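Local coordinates for protein putative glycerophosphodiester phosphodiesterase (Galdieria sulphuraria, PDB 2O55) that is of unproven function but belongs to a family of alpha/beta-barrel proteins of the TIM-barrel kind, at residues Glu41-Val46 / Asn112-Gly117; Phe149-Leu154 / Tyr168-Met173. All blocks are in the same frame, centred on the assembly; numbering follows the deposited sequence.

Contact 1: Glu41-Val46 / Asn112-Gly117; sequences ETDLRV and NLELKG. With SO4 (sulfate ion), chain C.
The Arg45 guanidinium has Lys116 CB over one face, nearer the rim than the centre; Arg45 NH1 lies 3.6 Å from Lys116 CB. The bend at chi3 (97°) turns NE aside from the aliphatic part of the arginine. Three other flat groups, the carboxylates of Glu41, Asp43 and Glu114, gather on one face of the sheet. The Glu41 and Glu114 planes are 76° apart, and Glu41 OE1 sits 3.4 Å from Glu114 CB. Asp43 OD1 and Glu114 OE1 are 3.6 Å apart, two acceptors with no bond between them. Asp43 OD2 is hydrogen-bonded to Asn24. Lys116 runs beside Asp43, and its NZ donates to O2 of the chain C sulfate at 3.0 Å. Gly117 N binds O4 of the same ion.

The backbones form parallel bridges from Glu41 with Asn112 to Leu44 with Leu115. Thr42 N binds Asn112 O, Glu114 N binds Thr42 O at 2.8 Å, and Leu44 N binds Glu114 O. A weak bond from Lys116 N to Leu44 O follows where the second strand ends. The other face is mostly apolar. Leu44 CD1 meets Leu113 CB and lies 3.7 Å from Leu115 CD2, while Thr42 CG2 lies beside Leu113 CD2.

This is a strand pair of a TIM barrel; the acidic groups are on the face away from helix 127-136, which in such a barrel is the inside. Leu44 and Leu115 pack outward on Leu131 of helix 127-136. Strand 8-12 flanks the pair beyond Glu41, strand 52-54 runs antiparallel beside Arg45, and strand 144-148 flanks the pair beyond Leu113.

Contact 2: Phe149-Leu154 / Tyr168-Met173; sequences FHHEAL and YLFNYM. With SO4 (sulfate ion), chain D; SO4 (sulfate ion), chain C.
His150, whose ring edge meets the face of Tyr172, gives the shortest polar bond here: NE2 to O1 of the chain C sulfate, 2.7 Å and nearly straight at 165°. The two ring planes are 70° apart, an edge-to-face pair. His150 CE1 does the touching, 3.6 Å from Tyr172 CZ. The Tyr172 ring also passes Phe149 CB with its CD1 atom.

Phe149 lies against the turn after the second strand. Leu169 CB sits over one face of its ring, a CH-pi contact, and Phe170 O lies near the ring plane at the edge. Sulfate O3 of chain C is at the edge too.

The contact belongs to the beta-alpha-beta crossover of strand 144-148, helix 151-160 and strand 165-169, a repeating unit of the TIM barrel. It joins the turn into the helix to the end of the second strand. A second sulfate, chain D, lies by the backbone N atoms of His151 and Glu152; His151 N donates to its O3 at 3.2 Å, and Glu152 N adds a weak bond to O1.

His151 stacks on Tyr168 in an offset pair, centroids 4.0 Å apart and planes only 4° from parallel. Its edge is turned to the face of Phe170. His151 NE2 donates to Leu169 O at 3.0 Å, from above the carbonyl plane and with the oxygen slightly tilted from the imidazole plane. Leu154 CD1 touches Tyr168 CD1 at 3.5 Å. Gln184 of helix 181-187 packs on His151, Tyr168 and Phe170.

Overall arrangement
From the N terminus, the chain passes strand 8-12 and helix 26-34 before strand 39-46, the first partner of contact 1. The chain then makes an excursion of 65 residues, through strand 52-54 and helices 78-81 and 95-104, before contact 1 closes it. Contact 2 opens later and closes a much shorter loop of 13 residues. The two are in series; neither nests in nor crosses the other. Together they link strands 39-46, 110-115 and 165-169 of one barrel sheet, with strand 144-148 between the last two. They also touch directly. Glu114 OE2 packs on Phe149 and Leu169, and Leu115 meets Ala153 of helix 151-160. Both contacts touch the chain C sulfate.

Contact 1: Glu41-Val46 / Asn112-Gly117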
# COMPACT_ATOMS: atom_id res chain seq x y z
N GLU A 41 2.10 3.42 1.99
CA GLU A 41 1.69 2.22 1.30
C GLU A 41 2.96 1.43 1.07
O GLU A 41 3.98 2.02 0.76
CB GLU A 41 1.01 2.56 -0.03
CG GLU A 41 0.43 1.37 -0.78
CD GLU A 41 1.48 0.55 -1.57
OE1 GLU A 41 1.28 -0.68 -1.70
OE2 GLU A 41 2.50 1.09 -2.08
N THR A 42 2.90 0.11 1.22
CA THR A 42 4.02 -0.76 0.83
C THR A 42 3.54 -2.10 0.27
O THR A 42 2.38 -2.50 0.44
CB THR A 42 5.03 -0.96 1.98
OG1 THR A 42 6.25 -1.49 1.44
CG2 THR A 42 4.51 -1.92 2.99
N ASP A 43 4.46 -2.79 -0.40
CA ASP A 43 4.14 -3.96 -1.21
C ASP A 43 4.67 -5.25 -0.59
O ASP A 43 5.87 -5.46 -0.54
CB ASP A 43 4.76 -3.76 -2.60
CG ASP A 43 4.35 -2.42 -3.26
OD1 ASP A 43 3.13 -2.23 -3.53
OD2 ASP A 43 5.25 -1.58 -3.51
N LEU A 44 3.77 -6.12 -0.13
CA LEU A 44 4.16 -7.39 0.51
C LEU A 44 4.32 -8.53 -0.47
O LEU A 44 3.39 -8.81 -1.24
CB LEU A 44 3.12 -7.83 1.55
CG LEU A 44 2.59 -6.85 2.57
CD1 LEU A 44 1.71 -7.60 3.54
CD2 LEU A 44 3.74 -6.14 3.30
N ARG A 45 5.49 -9.17 -0.46
CA ARG A 45 5.68 -10.44 -1.17
C ARG A 45 6.41 -11.41 -0.24
O ARG A 45 7.05 -10.99 0.74
CB ARG A 45 6.46 -10.27 -2.48
CG ARG A 45 6.08 -9.06 -3.33
CD ARG A 45 6.84 -8.97 -4.63
NE ARG A 45 6.06 -9.53 -5.72
CZ ARG A 45 5.48 -8.81 -6.67
NH1 ARG A 45 5.60 -7.49 -6.69
NH2 ARG A 45 4.77 -9.41 -7.62
N VAL A 46 6.32 -12.70 -0.56
CA VAL A 46 6.94 -13.74 0.26
C VAL A 46 8.14 -14.37 -0.44
O VAL A 46 8.03 -14.81 -1.59
CB VAL A 46 5.92 -14.84 0.62
CG1 VAL A 46 6.63 -16.12 1.14
CG2 VAL A 46 4.90 -14.31 1.62
N ASN A 112 -0.66 1.09 4.81
CA ASN A 112 -1.37 0.32 3.80
C ASN A 112 -0.46 -0.75 3.18
O ASN A 112 0.51 -0.45 2.47
CB ASN A 112 -1.94 1.23 2.73
CG ASN A 112 -2.93 2.23 3.29
OD1 ASN A 112 -3.56 2.00 4.33
ND2 ASN A 112 -3.09 3.34 2.61
N LEU A 113 -0.77 -2.01 3.47
CA LEU A 113 -0.03 -3.14 2.94
C LEU A 113 -0.75 -3.74 1.73
O LEU A 113 -1.85 -4.27 1.88
CB LEU A 113 0.12 -4.19 4.02
CG LEU A 113 0.57 -3.61 5.37
CD1 LEU A 113 0.61 -4.70 6.42
CD2 LEU A 113 1.91 -2.92 5.30
N GLU A 114 -0.14 -3.63 0.54
CA GLU A 114 -0.66 -4.35 -0.62
C GLU A 114 -0.10 -5.80 -0.73
O GLU A 114 1.12 -6.02 -0.74
CB GLU A 114 -0.49 -3.59 -1.95
CG GLU A 114 -1.19 -4.34 -3.11
CD GLU A 114 -1.11 -3.66 -4.47
OE1 GLU A 114 -0.32 -2.68 -4.63
OE2 GLU A 114 -1.85 -4.13 -5.39
N LEU A 115 -1.01 -6.76 -0.79
CA LEU A 115 -0.63 -8.12 -1.09
C LEU A 115 -0.34 -8.24 -2.59
O LEU A 115 -1.24 -8.49 -3.39
CB LEU A 115 -1.72 -9.09 -0.63
CG LEU A 115 -2.41 -8.90 0.74
CD1 LEU A 115 -3.30 -10.10 1.07
CD2 LEU A 115 -1.39 -8.67 1.86
N LYS A 116 0.92 -8.01 -2.95
CA LYS A 116 1.39 -8.16 -4.32
C LYS A 116 1.59 -9.64 -4.59
O LYS A 116 2.52 -10.27 -4.09
CB LYS A 116 2.67 -7.36 -4.56
CG LYS A 116 2.44 -5.95 -5.09
CD LYS A 116 2.41 -5.92 -6.61
CE LYS A 116 1.82 -4.61 -7.14
NZ LYS A 116 1.79 -4.59 -8.64
N GLY A 117 0.70 -10.16 -5.42
CA GLY A 117 0.17 -11.49 -5.19
C GLY A 117 0.18 -12.45 -6.32
O GLY A 117 -0.70 -12.47 -7.18
S SO4 C . -0.75 -7.77 -8.14
O1 SO4 C . -1.50 -8.08 -9.35
O2 SO4 C . 0.58 -7.29 -8.52
O3 SO4 C . -1.45 -6.75 -7.36
O4 SO4 C . -0.61 -8.98 -7.34

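Contact 2: Phe149-Leu154 / Tyr168-Met173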
# COMPACT_ATOMS: atom_id res chain seq x y z
N PHE A 149 -5.62 -5.89 -5.47
CA PHE A 149 -6.45 -5.93 -6.67
C PHE A 149 -7.24 -7.21 -6.72
O PHE A 149 -8.34 -7.23 -7.26
CB PHE A 149 -5.61 -5.80 -7.92
CG PHE A 149 -5.11 -4.44 -8.12
CD1 PHE A 149 -3.76 -4.16 -7.99
CD2 PHE A 149 -5.99 -3.39 -8.36
CE1 PHE A 149 -3.29 -2.87 -8.15
CE2 PHE A 149 -5.52 -2.10 -8.51
CZ PHE A 149 -4.17 -1.84 -8.42
N HIS A 150 -6.68 -8.26 -6.13
CA HIS A 150 -7.32 -9.56 -6.08
C HIS A 150 -8.02 -9.79 -4.74
O HIS A 150 -7.38 -10.09 -3.74
CB HIS A 150 -6.25 -10.60 -6.33
CG HIS A 150 -5.31 -10.21 -7.42
ND1 HIS A 150 -5.63 -10.33 -8.76
CD2 HIS A 150 -4.07 -9.67 -7.38
CE1 HIS A 150 -4.62 -9.90 -9.49
NE2 HIS A 150 -3.66 -9.49 -8.68
N HIS A 151 -9.34 -9.66 -4.74
CA HIS A 151 -10.09 -9.59 -3.48
C HIS A 151 -10.26 -10.90 -2.77
O HIS A 151 -10.57 -10.94 -1.57
CB HIS A 151 -11.41 -8.83 -3.68
CG HIS A 151 -11.22 -7.51 -4.36
ND1 HIS A 151 -11.93 -7.12 -5.48
CD2 HIS A 151 -10.32 -6.52 -4.12
CE1 HIS A 151 -11.51 -5.94 -5.88
NE2 HIS A 151 -10.53 -5.55 -5.08
N GLU A 152 -10.01 -11.99 -3.48
CA GLU A 152 -10.04 -13.27 -2.85
C GLU A 152 -8.95 -13.37 -1.81
O GLU A 152 -9.14 -14.04 -0.82
CB GLU A 152 -9.86 -14.40 -3.84
CG GLU A 152 -10.54 -15.66 -3.35
CD GLU A 152 -9.93 -16.92 -3.93
OE1 GLU A 152 -9.21 -17.63 -3.17
OE2 GLU A 152 -10.17 -17.20 -5.14
N ALA A 153 -7.83 -12.69 -2.03
CA ALA A 153 -6.70 -12.76 -1.10
C ALA A 153 -7.07 -12.19 0.26
O ALA A 153 -6.71 -12.74 1.32
CB ALA A 153 -5.47 -12.07 -1.67
N LEU A 154 -7.81 -11.08 0.23
CA LEU A 154 -8.28 -10.43 1.43
C LEU A 154 -9.23 -11.34 2.19
O LEU A 154 -9.12 -11.47 3.39
CB LEU A 154 -8.97 -9.13 1.04
CG LEU A 154 -8.08 -8.19 0.23
CD1 LEU A 154 -8.91 -7.04 -0.30
CD2 LEU A 154 -6.94 -7.67 1.07
N TYR A 168 -10.50 -2.60 -0.63
CA TYR A 168 -10.57 -3.22 -1.94
C TYR A 168 -9.95 -2.24 -2.93
O TYR A 168 -10.29 -1.03 -2.91
CB TYR A 168 -12.02 -3.49 -2.30
CG TYR A 168 -12.56 -4.86 -1.93
CD1 TYR A 168 -12.01 -5.61 -0.88
CD2 TYR A 168 -13.67 -5.39 -2.61
CE1 TYR A 168 -12.52 -6.87 -0.54
CE2 TYR A 168 -14.20 -6.65 -2.27
CZ TYR A 168 -13.61 -7.40 -1.24
OH TYR A 168 -14.10 -8.65 -0.93
N LEU A 169 -9.03 -2.74 -3.76
CA LEU A 169 -8.39 -1.96 -4.81
C LEU A 169 -9.05 -2.19 -6.17
O LEU A 169 -9.16 -3.34 -6.60
CB LEU A 169 -6.92 -2.35 -4.92
CG LEU A 169 -5.84 -1.60 -4.14
CD1 LEU A 169 -4.60 -2.45 -4.08
CD2 LEU A 169 -5.51 -0.29 -4.80
N PHE A 170 -9.44 -1.13 -6.86
CA PHE A 170 -10.05 -1.28 -8.18
C PHE A 170 -9.18 -0.90 -9.36
O PHE A 170 -8.03 -0.47 -9.20
CB PHE A 170 -11.37 -0.53 -8.24
CG PHE A 170 -12.41 -1.12 -7.38
CD1 PHE A 170 -12.67 -0.59 -6.12
CD2 PHE A 170 -13.08 -2.28 -7.78
CE1 PHE A 170 -13.62 -1.20 -5.29
CE2 PHE A 170 -14.02 -2.88 -6.98
CZ PHE A 170 -14.30 -2.35 -5.72
N ASN A 171 -9.77 -1.03 -10.56
CA ASN A 171 -9.14 -0.66 -11.82
C ASN A 171 -7.87 -1.46 -12.08
O ASN A 171 -6.84 -0.90 -12.51
CB ASN A 171 -8.86 0.84 -11.88
CG ASN A 171 -10.00 1.68 -11.35
OD1 ASN A 171 -9.81 2.43 -10.40
ND2 ASN A 171 -11.19 1.57 -11.96
N TYR A 172 -7.95 -2.76 -11.81
CA TYR A 172 -6.82 -3.65 -11.98
C TYR A 172 -6.09 -3.44 -13.30
O TYR A 172 -4.99 -2.90 -13.27
CB TYR A 172 -7.19 -5.12 -11.75
CG TYR A 172 -6.08 -6.12 -12.03
CD1 TYR A 172 -4.80 -5.94 -11.51
CD2 TYR A 172 -6.33 -7.28 -12.77
CE1 TYR A 172 -3.78 -6.86 -11.76
CE2 TYR A 172 -5.33 -8.21 -13.01
CZ TYR A 172 -4.06 -8.00 -12.50
OH TYR A 172 -3.06 -8.92 -12.73
N MSE A 173 -6.60 -3.82 -14.46
CA MSE A 173 -5.71 -3.50 -15.60
C MSE A 173 -6.31 -2.40 -16.45
O MSE A 173 -6.49 -2.53 -17.67
CB MSE A 173 -5.26 -4.73 -16.40
CG MSE A 173 -4.42 -5.71 -15.60
SE MSE A 173 -4.14 -7.44 -16.53
CE MSE A 173 -3.32 -6.85 -18.25
S SO4 D . -10.10 -12.10 -7.53
O1 SO4 D . -10.93 -12.62 -6.46
O2 SO4 D . -10.40 -12.72 -8.82
O3 SO4 D . -10.30 -10.64 -7.58
O4 SO4 D . -8.72 -12.45 -7.22
S SO4 C . -0.75 -7.77 -8.14
O1 SO4 C . -1.50 -8.08 -9.35
O2 SO4 C . 0.58 -7.29 -8.52
O3 SO4 C . -1.45 -6.75 -7.36
O4 SO4 C . -0.61 -8.98 -7.34